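Local structure of Di-haem cytochrome c peroxidase family protein (6NX0) at residues Pro134-Ala139 and Arg145-Ser150; Pro128-Ala133 and Ile377-Met382; Arg411-Asp416 and Ala420-Val425. The protein belongs to the diheme cytochrome c peroxidases and probably reduces peroxide while passing electrons between its two covalently bound c-type hemes. All coordinates share one frame; numbering follows the deposited sequence.

Contact 1: Pro134-Ala139 and Arg145-Ser150. With HEC (heme c), chain B.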
loop_
_atom_site.group_PDB
_atom_site.type_symbol
_atom_site.label_atom_id
_atom_site.label_comp_id
_atom_site.label_asym_id
_atom_site.label_seq_id
_atom_site.Cartn_x
_atom_site.Cartn_y
_atom_site.Cartn_z
ATOM N N PRO A 134 -1.239 -8.195 -6.567
ATOM C CA PRO A 134 -1.593 -8.581 -7.936
ATOM C C PRO A 134 -0.699 -9.668 -8.504
ATOM O O PRO A 134 0.528 -9.659 -8.351
ATOM C CB PRO A 134 -1.460 -7.271 -8.730
ATOM C CG PRO A 134 -0.579 -6.422 -7.924
ATOM C CD PRO A 134 -0.849 -6.768 -6.495
ATOM N N THR A 135 -1.344 -10.607 -9.186
ATOM C CA THR A 135 -0.689 -11.464 -10.156
ATOM C C THR A 135 -0.970 -10.824 -11.515
ATOM O O THR A 135 -2.123 -10.770 -11.959
ATOM C CB THR A 135 -1.195 -12.901 -10.050
ATOM O OG1 THR A 135 -0.805 -13.429 -8.775
ATOM C CG2 THR A 135 -0.624 -13.742 -11.147
ATOM N N LEU A 136 0.064 -10.242 -12.105
ATOM C CA LEU A 136 -0.082 -9.414 -13.297
ATOM C C LEU A 136 -0.380 -10.243 -14.541
ATOM O O LEU A 136 0.129 -11.358 -14.713
ATOM C CB LEU A 136 1.192 -8.608 -13.514
ATOM C CG LEU A 136 1.553 -7.610 -12.408
ATOM C CD1 LEU A 136 2.909 -6.991 -12.713
ATOM C CD2 LEU A 136 0.482 -6.518 -12.247
ATOM N N SER A 137 -1.220 -9.685 -15.408
ATOM C CA SER A 137 -1.545 -10.299 -16.676
ATOM C C SER A 137 -0.319 -10.296 -17.585
ATOM O O SER A 137 0.639 -9.562 -17.359
ATOM C CB SER A 137 -2.674 -9.529 -17.350
ATOM O OG SER A 137 -2.175 -8.266 -17.762
ATOM N N PRO A 138 -0.338 -11.074 -18.668
ATOM C CA PRO A 138 0.792 -11.002 -19.608
ATOM C C PRO A 138 1.030 -9.608 -20.173
ATOM O O PRO A 138 2.183 -9.171 -20.260
ATOM C CB PRO A 138 0.397 -12.013 -20.697
ATOM C CG PRO A 138 -0.495 -12.975 -19.989
ATOM C CD PRO A 138 -1.286 -12.149 -19.020
ATOM N N ALA A 139 -0.023 -8.879 -20.552
ATOM C CA ALA A 139 0.196 -7.542 -21.085
ATOM C C ALA A 139 0.780 -6.623 -20.025
ATOM O O ALA A 139 1.584 -5.738 -20.332
ATOM C CB ALA A 139 -1.107 -6.964 -21.620
ATOM N N ARG A 145 3.869 -3.062 -15.952
ATOM C CA ARG A 145 4.188 -3.703 -14.677
ATOM C C ARG A 145 3.326 -3.179 -13.529
ATOM O O ARG A 145 3.746 -3.144 -12.372
ATOM C CB ARG A 145 5.679 -3.554 -14.355
ATOM C CG ARG A 145 6.555 -4.016 -15.521
ATOM C CD ARG A 145 8.044 -4.032 -15.165
ATOM N NE ARG A 145 8.579 -2.725 -14.759
ATOM C CZ ARG A 145 9.009 -1.789 -15.607
ATOM N NH1 ARG A 145 8.962 -1.985 -16.917
ATOM N NH2 ARG A 145 9.502 -0.649 -15.147
ATOM N N VAL A 146 2.107 -2.773 -13.861
ATOM C CA VAL A 146 1.050 -2.512 -12.890
ATOM C C VAL A 146 -0.197 -3.211 -13.410
ATOM O O VAL A 146 -0.231 -3.612 -14.581
ATOM C CB VAL A 146 0.811 -1.000 -12.684
ATOM C CG1 VAL A 146 2.071 -0.317 -12.246
ATOM C CG2 VAL A 146 0.270 -0.354 -13.944
ATOM N N PRO A 147 -1.224 -3.387 -12.580
ATOM C CA PRO A 147 -2.364 -4.224 -12.988
ATOM C C PRO A 147 -3.045 -3.729 -14.247
ATOM O O PRO A 147 -3.292 -2.531 -14.420
ATOM C CB PRO A 147 -3.308 -4.150 -11.790
ATOM C CG PRO A 147 -2.383 -3.937 -10.612
ATOM C CD PRO A 147 -1.283 -3.048 -11.143
ATOM N N GLN A 148 -3.407 -4.686 -15.094
ATOM C CA GLN A 148 -4.335 -4.432 -16.194
ATOM C C GLN A 148 -5.770 -4.374 -15.682
ATOM O O GLN A 148 -6.179 -5.159 -14.818
ATOM C CB GLN A 148 -4.211 -5.525 -17.256
ATOM C CG GLN A 148 -5.049 -5.289 -18.510
ATOM C CD GLN A 148 -4.952 -6.426 -19.503
ATOM O OE1 GLN A 148 -4.015 -7.230 -19.469
ATOM N NE2 GLN A 148 -5.929 -6.505 -20.391
ATOM N N GLY A 149 -6.538 -3.438 -16.233
ATOM C CA GLY A 149 -7.950 -3.327 -15.912
ATOM C C GLY A 149 -8.809 -4.264 -16.735
ATOM O O GLY A 149 -8.348 -5.263 -17.288
ATOM N N SER A 150 -10.093 -3.933 -16.790
ATOM C CA SER A 150 -11.102 -4.828 -17.338
ATOM C C SER A 150 -11.053 -4.956 -18.853
ATOM O O SER A 150 -11.764 -5.818 -19.390
ATOM C CB SER A 150 -12.498 -4.339 -16.949
ATOM O OG SER A 150 -12.776 -3.140 -17.630
HETATM FE FE HEC B . -7.623 -2.512 -5.268
HETATM C CHA HEC B . -5.522 -0.272 -3.662
HETATM C CHB HEC B . -9.393 -2.888 -2.395
HETATM C CHC HEC B . -10.221 -3.917 -7.028
HETATM C CHD HEC B . -5.942 -2.012 -8.233
HETATM N NA HEC B . -7.423 -1.798 -3.377
HETATM C C1A HEC B . -6.515 -0.863 -2.924
HETATM C C2A HEC B . -6.738 -0.651 -1.521
HETATM C C3A HEC B . -7.741 -1.461 -1.152
HETATM C C4A HEC B . -8.253 -2.122 -2.325
HETATM C CMA HEC B . -8.407 -1.527 0.217
HETATM C CAA HEC B . -5.953 0.337 -0.639
HETATM C CBA HEC B . -4.825 -0.383 0.080
HETATM C CGA HEC B . -3.913 0.544 0.840
HETATM O O1A HEC B . -3.064 -0.013 1.597
HETATM O O2A HEC B . -3.938 1.788 0.586
HETATM N NB HEC B . -9.465 -3.240 -4.828
HETATM C C1B HEC B . -10.015 -3.278 -3.554
HETATM C C2B HEC B . -11.329 -3.855 -3.657
HETATM C C3B HEC B . -11.611 -4.048 -4.949
HETATM C C4B HEC B . -10.427 -3.700 -5.698
HETATM C CMB HEC B . -12.246 -4.107 -2.456
HETATM C CAB HEC B . -12.875 -4.664 -5.584
HETATM C CBB HEC B . -14.077 -3.711 -5.371
HETATM N NC HEC B . -7.991 -2.906 -7.232
HETATM C C1C HEC B . -9.119 -3.543 -7.733
HETATM C C2C HEC B . -8.823 -3.906 -9.101
HETATM C C3C HEC B . -7.628 -3.421 -9.451
HETATM C C4C HEC B . -7.096 -2.750 -8.282
HETATM C CMC HEC B . -9.717 -4.818 -9.956
HETATM C CAC HEC B . -6.775 -3.840 -10.661
HETATM C CBC HEC B . -7.374 -3.333 -11.980
HETATM N ND HEC B . -6.011 -1.405 -5.815
HETATM C C1D HEC B . -5.469 -1.372 -7.115
HETATM C C2D HEC B . -4.398 -0.409 -7.128
HETATM C C3D HEC B . -4.315 0.167 -5.761
HETATM C C4D HEC B . -5.333 -0.494 -4.991
HETATM C CMD HEC B . -3.608 0.020 -8.349
HETATM C CAD HEC B . -3.360 1.273 -5.275
HETATM C CBD HEC B . -3.856 2.567 -5.878
HETATM C CGD HEC B . -3.280 3.803 -5.209
HETATM O O1D HEC B . -2.462 3.650 -4.275
HETATM O O2D HEC B . -3.616 4.912 -5.711
HETATM O O HOH W 1 -2.939 -7.575 -14.375
HETATM O O HOH W 2 -3.024 -9.505 -20.766
HETATM O O HOH W 3 -8.558 -0.582 -5.708
#

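Contact 2: Pro128-Ala133 and Ile377-Met382. With HEC (heme c), chain C.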
loop_
_atom_site.group_PDB
_atom_site.type_symbol
_atom_site.label_atom_id
_atom_site.label_comp_id
_atom_site.label_asym_id
_atom_site.label_seq_id
_atom_site.Cartn_x
_atom_site.Cartn_y
_atom_site.Cartn_z
ATOM N N PRO A 128 -5.743 -13.888 -3.889
ATOM C CA PRO A 128 -5.590 -14.565 -2.592
ATOM C C PRO A 128 -4.373 -15.472 -2.536
ATOM O O PRO A 128 -3.842 -15.719 -1.438
ATOM C CB PRO A 128 -6.898 -15.356 -2.449
ATOM C CG PRO A 128 -7.396 -15.529 -3.838
ATOM C CD PRO A 128 -7.010 -14.268 -4.548
ATOM N N GLY A 129 -3.934 -16.002 -3.668
ATOM C CA GLY A 129 -2.769 -16.869 -3.689
ATOM C C GLY A 129 -1.443 -16.141 -3.610
ATOM O O GLY A 129 -0.392 -16.791 -3.559
ATOM N N ARG A 130 -1.470 -14.809 -3.610
ATOM C CA ARG A 130 -0.276 -13.962 -3.541
ATOM C C ARG A 130 -0.516 -12.837 -2.535
ATOM O O ARG A 130 -0.289 -11.659 -2.821
ATOM C CB ARG A 130 0.097 -13.401 -4.927
ATOM C CG ARG A 130 1.522 -12.793 -5.045
ATOM C CD ARG A 130 1.778 -12.142 -6.399
ATOM N NE ARG A 130 1.669 -13.123 -7.465
ATOM C CZ ARG A 130 2.659 -13.871 -7.914
ATOM N NH1 ARG A 130 2.430 -14.758 -8.876
ATOM N NH2 ARG A 130 3.881 -13.751 -7.427
ATOM N N ALA A 131 -0.991 -13.195 -1.336
ATOM C CA ALA A 131 -1.177 -12.242 -0.232
ATOM C C ALA A 131 -2.079 -11.076 -0.626
ATOM O O ALA A 131 -1.937 -9.957 -0.118
ATOM C CB ALA A 131 0.164 -11.722 0.284
ATOM N N PHE A 132 -3.029 -11.344 -1.522
ATOM C CA PHE A 132 -3.970 -10.322 -1.987
ATOM C C PHE A 132 -3.229 -9.151 -2.625
ATOM O O PHE A 132 -3.690 -8.014 -2.607
ATOM C CB PHE A 132 -4.905 -9.885 -0.852
ATOM C CG PHE A 132 -5.823 -10.980 -0.409
ATOM C CD1 PHE A 132 -5.429 -11.909 0.547
ATOM C CD2 PHE A 132 -7.064 -11.125 -1.001
ATOM C CE1 PHE A 132 -6.275 -12.956 0.932
ATOM C CE2 PHE A 132 -7.917 -12.143 -0.619
ATOM C CZ PHE A 132 -7.514 -13.079 0.345
ATOM N N ALA A 133 -2.105 -9.447 -3.262
ATOM C CA ALA A 133 -1.373 -8.559 -4.139
ATOM C C ALA A 133 -1.557 -9.020 -5.578
ATOM O O ALA A 133 -1.992 -10.149 -5.818
ATOM C CB ALA A 133 0.118 -8.573 -3.775
ATOM N N ILE A 377 7.124 -11.595 -2.496
ATOM C CA ILE A 377 6.342 -12.337 -3.485
ATOM C C ILE A 377 5.733 -11.427 -4.533
ATOM O O ILE A 377 5.045 -11.920 -5.446
ATOM C CB ILE A 377 5.241 -13.200 -2.829
ATOM C CG1 ILE A 377 4.112 -12.350 -2.226
ATOM C CG2 ILE A 377 5.832 -14.135 -1.784
ATOM C CD1 ILE A 377 2.982 -13.150 -1.638
ATOM N N LYS A 378 5.978 -10.121 -4.456
ATOM C CA LYS A 378 5.415 -9.206 -5.438
ATOM C C LYS A 378 6.162 -9.310 -6.763
ATOM O O LYS A 378 7.360 -9.584 -6.811
ATOM C CB LYS A 378 5.474 -7.764 -4.931
ATOM C CG LYS A 378 4.624 -7.505 -3.709
ATOM C CD LYS A 378 5.021 -6.237 -3.002
ATOM C CE LYS A 378 4.781 -4.983 -3.830
ATOM N NZ LYS A 378 3.431 -4.415 -3.590
ATOM N N GLU A 379 5.433 -9.072 -7.849
ATOM C CA GLU A 379 6.014 -9.093 -9.186
ATOM C C GLU A 379 6.628 -7.763 -9.605
ATOM O O GLU A 379 7.463 -7.740 -10.521
ATOM C CB GLU A 379 4.955 -9.528 -10.207
ATOM C CG GLU A 379 4.519 -10.976 -10.006
ATOM C CD GLU A 379 3.459 -11.422 -10.980
ATOM O OE1 GLU A 379 2.685 -10.580 -11.465
ATOM O OE2 GLU A 379 3.399 -12.631 -11.275
ATOM N N SER A 380 6.245 -6.661 -8.957
ATOM C CA SER A 380 6.848 -5.358 -9.193
ATOM C C SER A 380 6.687 -4.547 -7.924
ATOM O O SER A 380 5.855 -4.858 -7.065
ATOM C CB SER A 380 6.242 -4.645 -10.410
ATOM O OG SER A 380 4.881 -4.354 -10.179
ATOM N N PHE A 381 7.502 -3.492 -7.826
ATOM C CA PHE A 381 7.715 -2.781 -6.574
ATOM C C PHE A 381 7.604 -1.279 -6.769
ATOM O O PHE A 381 7.899 -0.742 -7.840
ATOM C CB PHE A 381 9.102 -3.120 -5.959
ATOM C CG PHE A 381 9.284 -4.587 -5.736
ATOM C CD1 PHE A 381 8.892 -5.185 -4.545
ATOM C CD2 PHE A 381 9.774 -5.377 -6.745
ATOM C CE1 PHE A 381 9.016 -6.560 -4.374
ATOM C CE2 PHE A 381 9.889 -6.734 -6.582
ATOM C CZ PHE A 381 9.503 -7.327 -5.405
ATOM N N MET A 382 7.229 -0.620 -5.671
ATOM C CA MET A 382 6.960 0.818 -5.585
ATOM C C MET A 382 5.634 1.185 -6.253
ATOM O O MET A 382 5.026 0.388 -6.987
ATOM C CB MET A 382 8.114 1.635 -6.181
ATOM C CG MET A 382 9.471 1.353 -5.581
ATOM S SD MET A 382 9.538 1.776 -3.835
ATOM C CE MET A 382 11.242 1.378 -3.408
HETATM FE FE HEC C . 11.247 2.082 1.991
HETATM C CHA HEC C . 8.868 1.600 -0.429
HETATM C CHB HEC C . 12.394 -1.120 1.515
HETATM C CHC HEC C . 14.014 2.757 3.903
HETATM C CHD HEC C . 9.937 5.133 2.779
HETATM N NA HEC C . 10.693 0.522 0.817
HETATM C C1A HEC C . 9.642 0.534 -0.081
HETATM C C2A HEC C . 9.667 -0.726 -0.777
HETATM C C3A HEC C . 10.569 -1.507 -0.170
HETATM C C4A HEC C . 11.242 -0.735 0.845
HETATM C CMA HEC C . 11.021 -2.902 -0.594
HETATM C CAA HEC C . 8.642 -1.168 -1.845
HETATM C CBA HEC C . 7.440 -1.845 -1.208
HETATM C CGA HEC C . 6.322 -2.204 -2.158
HETATM O O1A HEC C . 5.251 -2.608 -1.612
HETATM O O2A HEC C . 6.358 -1.837 -3.366
HETATM N NB HEC C . 12.859 1.042 2.618
HETATM C C1B HEC C . 13.112 -0.305 2.346
HETATM C C2B HEC C . 14.358 -0.672 2.994
HETATM C C3B HEC C . 14.858 0.403 3.601
HETATM C C4B HEC C . 13.898 1.482 3.413
HETATM C CMB HEC C . 14.937 -2.110 2.994
HETATM C CAB HEC C . 16.219 0.573 4.322
HETATM C CBB HEC C . 17.386 0.280 3.351
HETATM N NC HEC C . 11.824 3.607 3.181
HETATM C C1C HEC C . 13.040 3.714 3.827
HETATM C C2C HEC C . 13.076 4.997 4.471
HETATM C C3C HEC C . 11.911 5.619 4.247
HETATM C C4C HEC C . 11.109 4.772 3.396
HETATM C CMC HEC C . 14.271 5.431 5.348
HETATM C CAC HEC C . 11.390 6.892 4.933
HETATM C CBC HEC C . 12.320 8.062 4.550
HETATM N ND HEC C . 9.657 3.130 1.332
HETATM C C1D HEC C . 9.313 4.403 1.800
HETATM C C2D HEC C . 8.292 4.929 0.943
HETATM C C3D HEC C . 8.023 3.905 -0.091
HETATM C C4D HEC C . 8.867 2.788 0.238
HETATM C CMD HEC C . 7.599 6.285 1.039
HETATM C CAD HEC C . 7.038 4.016 -1.262
HETATM C CBD HEC C . 7.743 4.727 -2.400
HETATM C CGD HEC C . 7.000 4.548 -3.699
HETATM O O1D HEC C . 6.067 3.709 -3.752
HETATM O O2D HEC C . 7.468 5.125 -4.724
#

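Contact 3: Arg411-Asp416 and Ala420-Val425. With NO3 (nitrate ion), chain D.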
loop_
_atom_site.group_PDB
_atom_site.type_symbol
_atom_site.label_atom_id
_atom_site.label_comp_id
_atom_site.label_asym_id
_atom_site.label_seq_id
_atom_site.Cartn_x
_atom_site.Cartn_y
_atom_site.Cartn_z
ATOM N N ARG A 411 20.241 10.580 -15.842
ATOM C CA ARG A 411 20.171 11.945 -15.344
ATOM C C ARG A 411 20.885 12.044 -13.995
ATOM O O ARG A 411 21.074 11.043 -13.302
ATOM C CB ARG A 411 18.705 12.391 -15.212
ATOM C CG ARG A 411 17.777 11.892 -16.342
ATOM C CD ARG A 411 17.204 13.017 -17.198
ATOM N NE ARG A 411 16.258 13.862 -16.473
ATOM C CZ ARG A 411 14.947 13.935 -16.716
ATOM N NH1 ARG A 411 14.375 13.213 -17.680
ATOM N NH2 ARG A 411 14.196 14.745 -15.985
ATOM N N ASP A 412 21.274 13.267 -13.614
ATOM C CA ASP A 412 21.977 13.481 -12.353
ATOM C C ASP A 412 21.032 13.838 -11.208
ATOM O O ASP A 412 21.486 14.177 -10.103
ATOM C CB ASP A 412 23.053 14.564 -12.518
ATOM C CG ASP A 412 22.482 15.945 -12.850
ATOM O OD1 ASP A 412 21.330 16.264 -12.472
ATOM O OD2 ASP A 412 23.208 16.730 -13.501
ATOM N N THR A 413 19.732 13.765 -11.446
ATOM C CA THR A 413 18.749 14.039 -10.418
ATOM C C THR A 413 17.481 13.277 -10.781
ATOM O O THR A 413 17.406 12.595 -11.806
ATOM C CB THR A 413 18.494 15.549 -10.278
ATOM O OG1 THR A 413 17.705 15.832 -9.101
ATOM C CG2 THR A 413 17.778 16.055 -11.495
ATOM N N PHE A 414 16.489 13.416 -9.914
ATOM C CA PHE A 414 15.260 12.636 -10.000
ATOM C C PHE A 414 14.564 12.878 -11.332
ATOM O O PHE A 414 14.429 14.019 -11.788
ATOM C CB PHE A 414 14.327 13.023 -8.857
ATOM C CG PHE A 414 15.050 13.357 -7.561
ATOM C CD1 PHE A 414 15.787 12.387 -6.910
ATOM C CD2 PHE A 414 15.008 14.637 -7.021
ATOM C CE1 PHE A 414 16.459 12.671 -5.748
ATOM C CE2 PHE A 414 15.678 14.924 -5.831
ATOM C CZ PHE A 414 16.411 13.940 -5.201
ATOM N N ASP A 415 14.099 11.807 -11.964
ATOM C CA ASP A 415 13.404 11.967 -13.231
ATOM C C ASP A 415 11.905 11.737 -13.135
ATOM O O ASP A 415 11.223 11.783 -14.164
ATOM C CB ASP A 415 14.007 11.068 -14.316
ATOM C CG ASP A 415 13.773 9.573 -14.101
ATOM O OD1 ASP A 415 13.296 9.136 -13.037
ATOM O OD2 ASP A 415 14.066 8.824 -15.073
ATOM N N ASP A 416 11.352 11.537 -11.935
ATOM C CA ASP A 416 9.900 11.425 -11.829
ATOM C C ASP A 416 9.320 12.445 -10.860
ATOM O O ASP A 416 8.228 12.243 -10.309
ATOM C CB ASP A 416 9.495 10.020 -11.417
ATOM C CG ASP A 416 8.089 9.668 -11.863
ATOM O OD1 ASP A 416 7.583 10.253 -12.868
ATOM O OD2 ASP A 416 7.482 8.812 -11.192
ATOM N N ALA A 420 9.727 21.752 -10.158
ATOM C CA ALA A 420 9.113 22.576 -9.125
ATOM C C ALA A 420 9.110 21.923 -7.753
ATOM O O ALA A 420 8.997 22.631 -6.756
ATOM C CB ALA A 420 7.666 22.909 -9.482
ATOM N N TYR A 421 9.221 20.596 -7.671
ATOM C CA TYR A 421 9.092 19.896 -6.398
ATOM C C TYR A 421 10.326 19.086 -6.041
ATOM O O TYR A 421 10.288 18.319 -5.061
ATOM C CB TYR A 421 7.852 18.984 -6.404
ATOM C CG TYR A 421 6.593 19.724 -6.756
ATOM C CD1 TYR A 421 6.246 20.903 -6.087
ATOM C CD2 TYR A 421 5.745 19.259 -7.753
ATOM C CE1 TYR A 421 5.098 21.599 -6.430
ATOM C CE2 TYR A 421 4.598 19.947 -8.094
ATOM C CZ TYR A 421 4.277 21.110 -7.419
ATOM O OH TYR A 421 3.125 21.801 -7.742
ATOM N N ARG A 422 11.425 19.232 -6.783
ATOM C CA ARG A 422 12.619 18.461 -6.454
ATOM C C ARG A 422 13.120 18.734 -5.037
ATOM O O ARG A 422 13.655 17.831 -4.389
ATOM C CB ARG A 422 13.683 18.728 -7.499
ATOM C CG ARG A 422 13.179 18.205 -8.847
ATOM C CD ARG A 422 14.218 17.508 -9.682
ATOM N NE ARG A 422 13.755 17.297 -11.055
ATOM C CZ ARG A 422 14.334 17.822 -12.137
ATOM N NH1 ARG A 422 15.400 18.610 -12.029
ATOM N NH2 ARG A 422 13.842 17.553 -13.341
ATOM N N GLY A 423 12.941 19.945 -4.515
ATOM C CA GLY A 423 13.330 20.262 -3.146
ATOM C C GLY A 423 12.496 19.590 -2.072
ATOM O O GLY A 423 12.876 19.610 -0.900
ATOM N N ASN A 424 11.357 19.007 -2.444
ATOM C CA ASN A 424 10.529 18.294 -1.491
ATOM C C ASN A 424 11.113 16.927 -1.168
ATOM O O ASN A 424 10.720 16.319 -0.168
ATOM C CB ASN A 424 9.120 18.066 -2.038
ATOM C CG ASN A 424 8.235 19.312 -2.039
ATOM O OD1 ASN A 424 8.616 20.398 -1.598
ATOM N ND2 ASN A 424 7.023 19.142 -2.567
ATOM N N VAL A 425 11.979 16.422 -2.049
ATOM C CA VAL A 425 12.505 15.073 -1.907
ATOM C C VAL A 425 13.470 14.995 -0.743
ATOM O O VAL A 425 14.344 15.849 -0.563
ATOM C CB VAL A 425 13.179 14.619 -3.208
ATOM C CG1 VAL A 425 13.830 13.252 -3.004
ATOM C CG2 VAL A 425 12.150 14.581 -4.326
HETATM N N NO3 D . 11.300 22.828 -4.964
HETATM O O1 NO3 D . 11.126 24.086 -4.900
HETATM O O2 NO3 D . 12.011 22.331 -5.856
HETATM O O3 NO3 D . 10.709 22.086 -4.154
#

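Contact 1: Pro134-Ala139 and Arg145-Ser150
The hydroxyl of S137 comes in obliquely on the amide oxygen of Q148: OG donates to OE1 at 2.7 Å and lies in the carbonyl plane of Q148, on a lone pair of OE1, with a C=O...donor angle of 141°. Q148 gets there by running fully extended, CG anti to the backbone N (chi1 -175°). Water 2 adds a second bond to the same oxygen, donating to Q148 OE1 at 2.8 Å while accepting from A139 N. Nearer the backbone, water 1 accepts from both sides, from S137 N at 2.9 Å and from Q148 N at 3.0 Å, so the two segments are bridged partly through water.

Next to these polar links the contact turns apolar. L136 lays its CD2 against the peptide joining V146 to P147, 3.6 Å from P147 N, and P134 packs CB on P147 CG at 3.9 Å with the two rings crossing at a slant. S137 is the N-cap of helix 138-142: OG, besides giving its proton to Q148, receives A140 N, and the segment 145-150 is the chain coming back past that cap just after the short helix ends.

From there the contact reaches the first heme. P147 CB sits 3.7 Å from heme CAC, the thioether-bearing carbon, and Q148 O lies close to heme CBC; P147 also rests on C125, one of the cysteines of the CXXCH motif. The iron of this heme carries water 3 at 2.2 Å in addition to its axial ligand H126. Farther out, L136 N bonds to the carboxylate of E379, and the guanidinium of R145 bonds to two carbonyls, NH2 to V386 O and NE to G385 O.

Contact 2: Pro128-Ala133 and Ile377-Met382
R130 reaches across to the segment 377-382 and meets it in two different ways. Its NH2 donates to I377 O at 2.9 Å; the oxygen lies in the guanidinium plane, and NH2 sits almost on the extension of the I377 C=O bond. E379 comes instead over a face: OE2 stands 3.3 Å from R130 NH1, well out of the plane, and the carboxylate is turned 41° from the guanidinium, which makes this a salt bridge of charges alone. The shape of R130 explains both. The chain leaves with CG anti to N (chi1 -165°) and then bends at chi3, turning one face of the guanidinium to E379 OE2; the E379 chain is extended and crosses it at about a right angle.

The N-H groups of R130 have further partners, T135 OG1 for NE and A475 O for NH1, while E379 OE1 takes L136 N, so neither charged group can easily turn. In I377, CG1 stands between its backbone N and carbonyl carbon (chi1 70°), which rests CD1 against the R130 carbonyl carbon and, at 3.7 Å, A131 CB. The R130 methylene CG packs on I377 CD1, also at 3.7 Å.

The segment 128-133 is the loop just after the CXXCH histidine of the first heme, and F132 O accepts from ND1 of that axial ligand, H126. The other segment runs on to the second heme: M382 N donates to propionate O2A at 2.7 Å, and K378 NZ makes a weak bond to O1A.

With a buried arginine answered by carbonyls, a hydroxyl and one carboxylate, the charge is probably well compensated, and the loop holding one heme's histidine is joined to the loop holding the other heme's propionate.

Contact 3: Arg411-Asp416 and Ala420-Val425
F414 and R422 mark the closest backbone approach, 7.3 Å between CA atoms, where an irregular loop faces a single turn of helical shape held by N424 N to Y421 O and V425 N to R422 O. The F414 ring is clasped on both faces. V425 CG1 lies over one, 3.9 Å from the ring centroid and 28° off its normal, a CH-pi contact, while T413 OG1 covers the opposite face toward the rim.

R422 and F414 run antiparallel alongside each other, R422 CD 4.0 Å from F414 CD2. The R422 chain bends at chi2 (-139°), which carries the guanidinium to T413 CG2 and the F414 carbonyl. T413 CG2 and F414 O lie over the same face of it, CG2 being 3.5 Å from R422 NH1; NE has its bond elsewhere, to V417 O. R411 brings NH2 to 3.9 Å from R422 NH2, the two guanidinium planes 63° apart.

On the far side of the turn G423 N donates to O2 of a nitrate at 2.9 Å, an ion probably left from the crystallisation liquor. N424 anchors the turn to the carbonyls of T361 and C364.

The chemistry is thus dispersive rather than polar: a sandwiched ring and a methyl on a guanidinium face bring the segments together, while the neighbouring arginine charges should, if anything, oppose the approach.

Going from the N terminus, the chain passes through 128-133, the first half of contact 2, and runs straight into contact 1, where 145-150 folds back on 134-139 around helix 138-142. That small loop is nested inside the far longer one that contact 2 closes at 377-382, bringing the second cytochrome c range against the first. The two contacts touch, S380 OG meeting R145 O at 2.8 Å, and their centres are about 11 Å apart. Contact 3 follows in series, a short surface loop between helices 404-407 and 444-455, its centre about 28 Å from either of the others.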